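Local atomic coordinates of packaging protein UL32 (Human herpesvirus 8 type M, PDB entry 6XF9), a protein that forms a zinc-binding pentameric ring required for herpesviral packaging, probably by helping new capsids reach the nuclear compartments where viral DNA is cleaved and packaged. Residues Ile125-Gln128 / Leu129-Val133; His87-Thr90 / Ser91-Ala95; Met39-Ile42 / His43-Leu46. All coordinates share one frame; numbering follows the deposited sequence.

Contact 1: residues Ile125-Gln128 / Leu129-Val133. With ZN (zinc ion), chain O.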
ATOM      1  N   ILE D 125      38.076  -0.993  18.030  1.00 53.85           N
ATOM      2  CA  ILE D 125      37.235  -0.812  16.856  1.00 50.88           C
ATOM      3  C   ILE D 125      38.098  -0.634  15.613  1.00 49.33           C
ATOM      4  O   ILE D 125      37.720  -1.081  14.524  1.00 46.99           O
ATOM      5  CB  ILE D 125      36.264   0.367  17.065  1.00 52.17           C
ATOM      6  CG1 ILE D 125      35.128   0.300  16.045  1.00 49.29           C
ATOM      7  CG2 ILE D 125      36.992   1.711  16.976  1.00 54.44           C
ATOM      8  CD1 ILE D 125      34.444  -1.043  16.018  1.00 47.11           C
ATOM      9  N   ASP D 126      39.286  -0.024  15.748  1.00 58.98           N
ATOM     10  CA  ASP D 126      40.131   0.203  14.572  1.00 57.21           C
ATOM     11  C   ASP D 126      40.714  -1.100  14.042  1.00 55.21           C
ATOM     12  O   ASP D 126      40.802  -1.293  12.818  1.00 53.33           O
ATOM     13  CB  ASP D 126      41.256   1.179  14.902  1.00 58.94           C
ATOM     14  CG  ASP D 126      40.742   2.518  15.378  1.00 61.25           C
ATOM     15  OD1 ASP D 126      39.992   3.160  14.605  1.00 60.60           O
ATOM     16  OD2 ASP D 126      41.107   2.935  16.509  1.00 63.76           O
ATOM     17  N   LEU D 127      41.126  -1.996  14.955  1.00 54.72           N
ATOM     18  CA  LEU D 127      41.583  -3.333  14.574  1.00 53.01           C
ATOM     19  C   LEU D 127      40.458  -4.147  13.942  1.00 51.40           C
ATOM     20  O   LEU D 127      40.671  -4.846  12.945  1.00 50.15           O
ATOM     21  CB  LEU D 127      42.141  -4.057  15.794  1.00 54.40           C
ATOM     22  CG  LEU D 127      43.360  -3.386  16.428  1.00 56.33           C
ATOM     23  CD1 LEU D 127      43.701  -4.050  17.756  1.00 58.23           C
ATOM     24  CD2 LEU D 127      44.563  -3.406  15.504  1.00 55.17           C
ATOM     25  N   GLN D 128      39.270  -4.134  14.560  1.00 45.76           N
ATOM     26  CA  GLN D 128      38.112  -4.842  14.011  1.00 44.04           C
ATOM     27  C   GLN D 128      37.749  -4.352  12.612  1.00 42.65           C
ATOM     28  O   GLN D 128      37.473  -5.150  11.711  1.00 41.68           O
ATOM     29  CB  GLN D 128      36.923  -4.645  14.934  1.00 44.94           C
ATOM     30  CG  GLN D 128      37.005  -5.371  16.232  1.00 46.50           C
ATOM     31  CD  GLN D 128      35.667  -5.370  16.931  1.00 46.95           C
ATOM     32  OE1 GLN D 128      34.797  -6.177  16.621  1.00 45.87           O
ATOM     33  NE2 GLN D 128      35.475  -4.425  17.842  1.00 48.99           N
ATOM     34  N   LEU D 129      37.695  -3.033  12.424  1.00 47.60           N
ATOM     35  CA  LEU D 129      37.322  -2.483  11.122  1.00 46.91           C
ATOM     36  C   LEU D 129      38.354  -2.843  10.059  1.00 46.59           C
ATOM     37  O   LEU D 129      37.996  -3.186   8.920  1.00 46.20           O
ATOM     38  CB  LEU D 129      37.140  -0.965  11.223  1.00 48.08           C
ATOM     39  CG  LEU D 129      35.835  -0.433  11.837  1.00 48.60           C
ATOM     40  CD1 LEU D 129      35.887   1.067  12.057  1.00 50.43           C
ATOM     41  CD2 LEU D 129      34.674  -0.761  10.901  1.00 47.39           C
ATOM     42  N   HIS D 130      39.646  -2.753  10.401  1.00 45.07           N
ATOM     43  CA  HIS D 130      40.687  -2.980   9.400  1.00 44.90           C
ATOM     44  C   HIS D 130      40.849  -4.458   9.070  1.00 44.32           C
ATOM     45  O   HIS D 130      40.897  -4.842   7.895  1.00 44.34           O
ATOM     46  CB  HIS D 130      42.014  -2.377   9.865  1.00 45.95           C
ATOM     47  CG  HIS D 130      43.146  -2.627   8.918  1.00 45.85           C
ATOM     48  ND1 HIS D 130      43.338  -1.881   7.779  1.00 45.97           N
ATOM     49  CD2 HIS D 130      44.147  -3.541   8.948  1.00 45.77           C
ATOM     50  CE1 HIS D 130      44.404  -2.329   7.140  1.00 46.30           C
ATOM     51  NE2 HIS D 130      44.910  -3.339   7.826  1.00 46.03           N
ATOM     52  N   PHE D 131      40.916  -5.306  10.087  1.00 44.12           N
ATOM     53  CA  PHE D 131      41.260  -6.696   9.848  1.00 43.93           C
ATOM     54  C   PHE D 131      40.062  -7.611   9.657  1.00 43.71           C
ATOM     55  O   PHE D 131      40.229  -8.701   9.090  1.00 43.92           O
ATOM     56  CB  PHE D 131      42.111  -7.231  11.000  1.00 44.60           C
ATOM     57  CG  PHE D 131      43.513  -6.694  11.012  1.00 45.15           C
ATOM     58  CD1 PHE D 131      44.417  -7.095  10.063  1.00 44.96           C
ATOM     59  CD2 PHE D 131      43.915  -5.781  11.970  1.00 46.10           C
ATOM     60  CE1 PHE D 131      45.697  -6.599  10.059  1.00 45.65           C
ATOM     61  CE2 PHE D 131      45.190  -5.283  11.967  1.00 46.75           C
ATOM     62  CZ  PHE D 131      46.086  -5.696  11.004  1.00 46.33           C
ATOM     63  N   PHE D 132      38.865  -7.226  10.114  1.00 47.24           N
ATOM     64  CA  PHE D 132      37.752  -8.180  10.102  1.00 47.09           C
ATOM     65  C   PHE D 132      36.476  -7.680   9.440  1.00 46.81           C
ATOM     66  O   PHE D 132      35.921  -8.367   8.580  1.00 47.31           O
ATOM     67  CB  PHE D 132      37.460  -8.624  11.528  1.00 47.15           C
ATOM     68  CG  PHE D 132      38.582  -9.379  12.143  1.00 47.71           C
ATOM     69  CD1 PHE D 132      38.704 -10.743  11.928  1.00 47.94           C
ATOM     70  CD2 PHE D 132      39.542  -8.734  12.900  1.00 48.41           C
ATOM     71  CE1 PHE D 132      39.748 -11.468  12.487  1.00 48.31           C
ATOM     72  CE2 PHE D 132      40.586  -9.446  13.464  1.00 49.11           C
ATOM     73  CZ  PHE D 132      40.690 -10.820  13.250  1.00 48.89           C
ATOM     74  N   VAL D 133      35.997  -6.499   9.803  1.00 42.80           N
ATOM     75  CA  VAL D 133      34.764  -6.020   9.194  1.00 42.79           C
ATOM     76  C   VAL D 133      35.023  -5.617   7.749  1.00 43.46           C
ATOM     77  O   VAL D 133      34.432  -6.176   6.814  1.00 44.22           O
ATOM     78  CB  VAL D 133      34.167  -4.851   9.999  1.00 42.71           C
ATOM     79  CG1 VAL D 133      32.862  -4.400   9.366  1.00 42.70           C
ATOM     80  CG2 VAL D 133      33.975  -5.230  11.440  1.00 42.59           C
TER
HETATM   81 ZN    ZN O 501      42.405  -0.220   7.015  1.00 50.90          ZN

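Contact 2: residues His87-Thr90 / Ser91-Ala95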
ATOM      1  N   HIS D  87      35.336 -13.701  13.569  1.00 41.53           N
ATOM      2  CA  HIS D  87      35.113 -12.361  14.193  0.50 41.22           C
ATOM      3  C   HIS D  87      34.732 -12.428  15.786  1.00 42.97           C
ATOM      4  O   HIS D  87      33.671 -12.838  16.327  1.00 43.67           O
ATOM      5  CB  HIS D  87      33.813 -11.818  13.700  0.50 40.18           C
ATOM      6  CG  HIS D  87      33.873 -10.988  12.475  0.50 39.16           C
ATOM      7  ND1 HIS D  87      33.626 -11.506  11.223  0.50 39.05           N
ATOM      8  CD2 HIS D  87      34.010  -9.657  12.315  0.50 38.53           C
ATOM      9  CE1 HIS D  87      33.678 -10.538  10.334  0.50 38.54           C
ATOM     10  NE2 HIS D  87      33.916  -9.408  10.970  0.50 38.25           N
ATOM     11  N   CYS D  88      35.703 -12.083  16.573  1.00 45.35           N
ATOM     12  CA  CYS D  88      35.432 -12.217  18.000  1.00 47.53           C
ATOM     13  C   CYS D  88      36.446 -11.405  18.789  1.00 49.09           C
ATOM     14  O   CYS D  88      37.256 -10.668  18.216  1.00 48.09           O
ATOM     15  CB  CYS D  88      35.422 -13.686  18.406  1.00 49.02           C
ATOM     16  SG  CYS D  88      36.849 -14.588  17.851  1.00 48.94           S
ATOM     17  N   TRP D  89      36.384 -11.516  20.121  1.00 45.12           N
ATOM     18  CA  TRP D  89      37.360 -10.808  20.939  1.00 47.35           C
ATOM     19  C   TRP D  89      38.762 -11.375  20.727  1.00 47.32           C
ATOM     20  O   TRP D  89      39.694 -10.622  20.424  1.00 46.81           O
ATOM     21  CB  TRP D  89      36.976 -10.870  22.425  1.00 50.99           C
ATOM     22  CG  TRP D  89      38.039 -10.271  23.278  1.00 54.07           C
ATOM     23  CD1 TRP D  89      38.222  -8.960  23.560  1.00 55.29           C
ATOM     24  CD2 TRP D  89      39.125 -10.972  23.895  1.00 56.51           C
ATOM     25  NE1 TRP D  89      39.342  -8.796  24.346  1.00 58.82           N
ATOM     26  CE2 TRP D  89      39.906 -10.025  24.568  1.00 58.94           C
ATOM     27  CE3 TRP D  89      39.497 -12.315  23.960  1.00 56.55           C
ATOM     28  CZ2 TRP D  89      41.039 -10.375  25.280  1.00 60.21           C
ATOM     29  CZ3 TRP D  89      40.622 -12.660  24.676  1.00 58.01           C
ATOM     30  CH2 TRP D  89      41.382 -11.697  25.315  1.00 59.21           C
ATOM     31  N   THR D  90      38.893 -12.694  20.788  1.00 52.82           N
ATOM     32  CA  THR D  90      40.204 -13.325  20.698  1.00 52.78           C
ATOM     33  C   THR D  90      40.932 -12.988  19.408  1.00 49.82           C
ATOM     34  O   THR D  90      42.145 -12.775  19.417  1.00 49.90           O
ATOM     35  CB  THR D  90      40.099 -14.857  20.826  1.00 53.29           C
ATOM     36  OG1 THR D  90      39.511 -15.195  22.088  1.00 56.84           O
ATOM     37  CG2 THR D  90      41.477 -15.496  20.727  1.00 52.98           C
ATOM     38  N   SER D  91      40.209 -12.940  18.298  1.00 50.06           N
ATOM     39  CA  SER D  91      40.851 -12.617  17.026  1.00 47.55           C
ATOM     40  C   SER D  91      41.313 -11.172  17.000  1.00 47.52           C
ATOM     41  O   SER D  91      42.305 -10.860  16.331  1.00 46.81           O
ATOM     42  CB  SER D  91      39.927 -12.887  15.844  1.00 45.78           C
ATOM     43  OG  SER D  91      39.359 -14.185  15.930  1.00 46.41           O
ATOM     44  N   THR D  92      40.611 -10.273  17.702  1.00 47.95           N
ATOM     45  CA  THR D  92      41.070  -8.888  17.792  1.00 48.31           C
ATOM     46  C   THR D  92      42.291  -8.768  18.691  1.00 50.57           C
ATOM     47  O   THR D  92      43.248  -8.057  18.357  1.00 50.41           O
ATOM     48  CB  THR D  92      39.941  -8.005  18.308  1.00 49.35           C
ATOM     49  OG1 THR D  92      38.816  -8.161  17.440  1.00 47.21           O
ATOM     50  CG2 THR D  92      40.363  -6.530  18.373  1.00 50.20           C
ATOM     51  N   MET D  93      42.279  -9.477  19.823  1.00 54.18           N
ATOM     52  CA  MET D  93      43.427  -9.525  20.723  1.00 56.12           C
ATOM     53  C   MET D  93      44.666 -10.034  19.993  1.00 54.32           C
ATOM     54  O   MET D  93      45.732  -9.414  20.055  1.00 54.69           O
ATOM     55  CB  MET D  93      43.080 -10.424  21.911  1.00 58.76           C
ATOM     56  CG  MET D  93      44.066 -10.477  23.073  1.00 61.36           C
ATOM     57  SD  MET D  93      44.429  -8.889  23.871  1.00 63.85           S
ATOM     58  CE  MET D  93      45.036  -9.527  25.422  1.00 65.87           C
ATOM     59  N   ALA D  94      44.535 -11.172  19.291  1.00 52.82           N
ATOM     60  CA  ALA D  94      45.654 -11.773  18.566  1.00 51.24           C
ATOM     61  C   ALA D  94      46.183 -10.851  17.476  1.00 49.95           C
ATOM     62  O   ALA D  94      47.397 -10.750  17.274  1.00 50.05           O
ATOM     63  CB  ALA D  94      45.238 -13.109  17.969  1.00 49.96           C
ATOM     64  N   ALA D  95      45.293 -10.227  16.706  1.00 53.79           N
ATOM     65  CA  ALA D  95      45.760  -9.259  15.720  1.00 52.70           C
ATOM     66  C   ALA D  95      46.431  -8.064  16.394  1.00 54.32           C
ATOM     67  O   ALA D  95      47.365  -7.485  15.837  1.00 54.15           O
ATOM     68  CB  ALA D  95      44.598  -8.805  14.840  1.00 51.40           C
TER
HETATM   69  O   HOH W   1      37.808  -9.728  15.542  1.00 41.07           O

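Contact 3: residues Met39-Ile42 / His43-Leu46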
ATOM      1  N   MET D  39      34.766   6.859  24.010  1.00 82.56           N
ATOM      2  CA  MET D  39      33.560   6.685  23.209  1.00 80.31           C
ATOM      3  C   MET D  39      33.507   7.655  22.032  1.00 80.19           C
ATOM      4  O   MET D  39      32.971   7.313  20.969  1.00 78.46           O
ATOM      5  CB  MET D  39      32.322   6.859  24.083  1.00 79.70           C
ATOM      6  CG  MET D  39      32.263   5.904  25.259  1.00 80.03           C
ATOM      7  SD  MET D  39      32.169   4.190  24.715  1.00 77.81           S
ATOM      8  CE  MET D  39      30.484   4.167  24.084  1.00 74.54           C
ATOM      9  N   THR D  40      34.047   8.869  22.196  1.00 53.77           N
ATOM     10  CA  THR D  40      33.996   9.843  21.109  1.00 53.44           C
ATOM     11  C   THR D  40      34.860   9.397  19.940  1.00 53.10           C
ATOM     12  O   THR D  40      34.523   9.641  18.774  1.00 51.97           O
ATOM     13  CB  THR D  40      34.440  11.223  21.600  1.00 55.05           C
ATOM     14  OG1 THR D  40      33.665  11.621  22.744  1.00 55.49           O
ATOM     15  CG2 THR D  40      34.220  12.249  20.498  1.00 54.55           C
ATOM     16  N   GLN D  41      35.998   8.766  20.241  1.00 77.50           N
ATOM     17  CA  GLN D  41      36.905   8.310  19.191  1.00 76.73           C
ATOM     18  C   GLN D  41      36.375   7.069  18.488  1.00 75.22           C
ATOM     19  O   GLN D  41      36.436   6.980  17.256  1.00 73.43           O
ATOM     20  CB  GLN D  41      38.294   8.035  19.777  1.00 77.48           C
ATOM     21  CG  GLN D  41      39.393   7.959  18.740  1.00 75.91           C
ATOM     22  CD  GLN D  41      40.696   7.393  19.293  1.00 76.14           C
ATOM     23  OE1 GLN D  41      41.271   7.940  20.237  1.00 77.85           O
ATOM     24  NE2 GLN D  41      41.167   6.290  18.708  1.00 74.01           N
ATOM     25  N   ILE D  42      35.866   6.091  19.244  1.00 56.55           N
ATOM     26  CA  ILE D  42      35.285   4.910  18.614  1.00 53.59           C
ATOM     27  C   ILE D  42      34.139   5.329  17.705  1.00 51.48           C
ATOM     28  O   ILE D  42      34.020   4.868  16.566  1.00 48.59           O
ATOM     29  CB  ILE D  42      34.824   3.905  19.682  1.00 52.38           C
ATOM     30  CG1 ILE D  42      36.024   3.328  20.422  1.00 54.55           C
ATOM     31  CG2 ILE D  42      34.011   2.786  19.047  1.00 47.92           C
ATOM     32  CD1 ILE D  42      35.641   2.415  21.557  1.00 54.07           C
ATOM     33  N   HIS D  43      33.272   6.211  18.201  1.00 68.47           N
ATOM     34  CA  HIS D  43      32.178   6.704  17.375  1.00 66.99           C
ATOM     35  C   HIS D  43      32.714   7.417  16.136  1.00 68.21           C
ATOM     36  O   HIS D  43      32.072   7.404  15.074  1.00 66.74           O
ATOM     37  CB  HIS D  43      31.280   7.634  18.192  1.00 67.49           C
ATOM     38  CG  HIS D  43      30.058   8.078  17.458  1.00 66.07           C
ATOM     39  ND1 HIS D  43      28.809   7.556  17.727  1.00 64.03           N
ATOM     40  CD2 HIS D  43      29.890   8.965  16.447  1.00 66.37           C
ATOM     41  CE1 HIS D  43      27.921   8.105  16.915  1.00 63.41           C
ATOM     42  NE2 HIS D  43      28.551   8.961  16.126  1.00 64.89           N
ATOM     43  N   GLN D  44      33.881   8.056  16.262  1.00 74.68           N
ATOM     44  CA  GLN D  44      34.521   8.698  15.119  1.00 73.94           C
ATOM     45  C   GLN D  44      35.080   7.685  14.136  1.00 71.42           C
ATOM     46  O   GLN D  44      35.081   7.932  12.925  1.00 70.31           O
ATOM     47  CB  GLN D  44      35.618   9.642  15.591  1.00 75.32           C
ATOM     48  CG  GLN D  44      36.150  10.530  14.487  1.00 74.81           C
ATOM     49  CD  GLN D  44      37.272  11.426  14.967  1.00 76.31           C
ATOM     50  OE1 GLN D  44      38.100  11.033  15.811  1.00 76.75           O
ATOM     51  NE2 GLN D  44      37.313  12.651  14.426  1.00 76.84           N
ATOM     52  N   SER D  45      35.586   6.556  14.627  1.00 61.44           N
ATOM     53  CA  SER D  45      36.096   5.539  13.717  1.00 57.85           C
ATOM     54  C   SER D  45      34.992   4.929  12.868  1.00 55.61           C
ATOM     55  O   SER D  45      35.262   4.470  11.751  1.00 53.72           O
ATOM     56  CB  SER D  45      36.815   4.440  14.494  1.00 57.04           C
ATOM     57  OG  SER D  45      37.939   4.959  15.196  1.00 59.49           O
ATOM     58  N   LEU D  46      33.745   4.934  13.360  1.00 50.24           N
ATOM     59  CA  LEU D  46      32.603   4.348  12.664  1.00 47.80           C
ATOM     60  C   LEU D  46      31.872   5.356  11.793  1.00 49.20           C
ATOM     61  O   LEU D  46      30.707   5.138  11.440  1.00 48.23           O
ATOM     62  CB  LEU D  46      31.652   3.707  13.674  1.00 46.84           C
ATOM     63  CG  LEU D  46      32.350   2.506  14.320  1.00 45.40           C
ATOM     64  CD1 LEU D  46      31.749   2.148  15.656  1.00 45.70           C
ATOM     65  CD2 LEU D  46      32.269   1.315  13.391  1.00 42.47           C
TER

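Contact 1: residues Ile125-Gln128 / Leu129-Val133
His130 N donates to Asp126 O (3.1 Å), and the same residue sends its imidazole out to a zinc ion, with ND1 2.0 Å from the metal. CG lies opposite the backbone N (chi1 177°), which carries the ring away from the preceding turn; Cys52, Cys55 and Cys136 complete the site of three cysteines and one histidine. In the second shell, Tyr75 OH hydrogen-bonds NE2, helping to fix the rotation of the imidazole. The next ring, Phe131, has His130 CD2 over its centre, 3.4 Å above the plane, so the two rings meet edge on face. Phe131 CE2 in turn lies alongside Leu127 CD2 at 4.1 Å. At the end of the helix, Gln128 O accepts both Phe132 N (3.0 Å) and Val133 N (2.8 Å); the second bond is nearly straight at 172° and marks a widened, pi-type turn. Ile125 CG1 and Leu129 CD1 run side by side on another flank, and Asp126 OD2 takes the backbone N-H of Met123. Helix 124-133 is buried between its neighbours: Phe131 and Phe132 reach helix 71-83, Leu127 packs on helix 89-106, and Ile125 rests on helix 37-45.

Contact 2: residues His87-Thr90 / Ser91-Ala95
A Met-aromatic contact in the first turn of helix 89-106, deep in the chain, joins Trp89 to Met93, one turn apart. The two side chains lie alongside each other. Met93 CB stands over one face of the six-membered ring, 4.0 Å from its centroid and 14° off the normal, a CH-pi contact displaced toward the rim. Met93 CG, anti to the backbone N (chi1 -172°), comes 3.7 Å from Trp89 CH2; the bend at the next bond keeps SD beside the ring near CZ2, oblique to it at 49° off the ring normal. In the backbone, Met93 N donates to Trp89 O at 2.9 Å, and Ala94 N bonds likewise to Thr90 O.

Cys88 occupies the N-cap position. Its SG is turned toward the Ser91 hydroxyl, 3.2 Å from OG, which is itself hydrogen-bonded to Pro86 O. Thr92 N makes a weak bond to Cys88 O. A water donates to that carbonyl oxygen at 2.9 Å and also bonds Thr92 OG1 at 2.7 Å, so it bridges the opening of the helix, with Met280 O a further partner of the hydroxyl. The carboxylate of Glu300 receives the N-H groups of Trp89 (OE2) and Thr90 (OE1), placing a probable negative charge at the positive end of the helix dipole.

With Trp89 set edge-to-face on Trp232 and Met93 against Ile231, both of helix 225-235, this is a helix N-terminus whose first N-H groups are taken by Glu300, the residue after zinc ligand Cys299, with a Met-aromatic pair one turn in.

Contact 3: residues Met39-Ile42 / His43-Leu46
The C-terminal end of helix 37-45 is built by this contact, in which the last full turn closes and the chain leaves helical geometry at Leu46. Ile42 and Leu46 mark the exit: Ile42 CG2 lies beside Leu46 CD1 at 4.1 Å, both side chains pointing the same way. The methyl gets there because CG2 is placed opposite the backbone N, with CG1 (chi1 -67°) beside it. Leu46 N still donates to Ile42 O, at 3.2 Å and a bent 138°, and Leu46 O accepts from Arg160 NH1 of helix 145-164.

Earlier in the turn the backbone bonds are shorter. Ser45 N reaches Gln41 O at 2.8 Å, and His43 N reaches Met39 O at 3.0 Å with the straighter N-H angle, 162°. Gln44 N bonds to Thr40 O, and Gln44 CB rests 3.2 Å from Gln41 O.

Two polar side chains of this turn bond to the neighbouring structure. Gln41 extends from the helix and its amide is held at both ends, OE1 by Gly120 N and NE2 by Arg121 O, which fixes which way round it lies and ties the helix to the segment leading into helix 124-133, where Asp126 OD1 hydrogen-bonds Ser45 OG. Thr40 and Gln44, in contrast, lie on the exposed flank. These features make up an amphipathic surface helix with an Ile-Leu edge that is buried, seated against helices 124-133 and 145-164.

In the fold
Contact 1 is the hub of the three. Its centre lies about 10 Å from that of contact 2 and about 13 Å from that of contact 3, whereas contacts 2 and 3 do not touch, their nearest atoms being about 11 Å apart. Toward contact 2, Phe132 CZ packs on Ser91 CB at 3.4 Å and Gln128 CG sits 3.5 Å from Thr92 OG1. Toward contact 3, Asp126 OD1 and Ser45 OG are 2.8 Å apart, and Ile125 CG2 meets Ile42 CG2 at 3.8 Å. Contact 1 alone supplies a zinc ligand; the side chain of Ser45 is about 10 Å from that metal, while Cys88 of contact 2 approaches a different zinc, about 8 Å from its side chain.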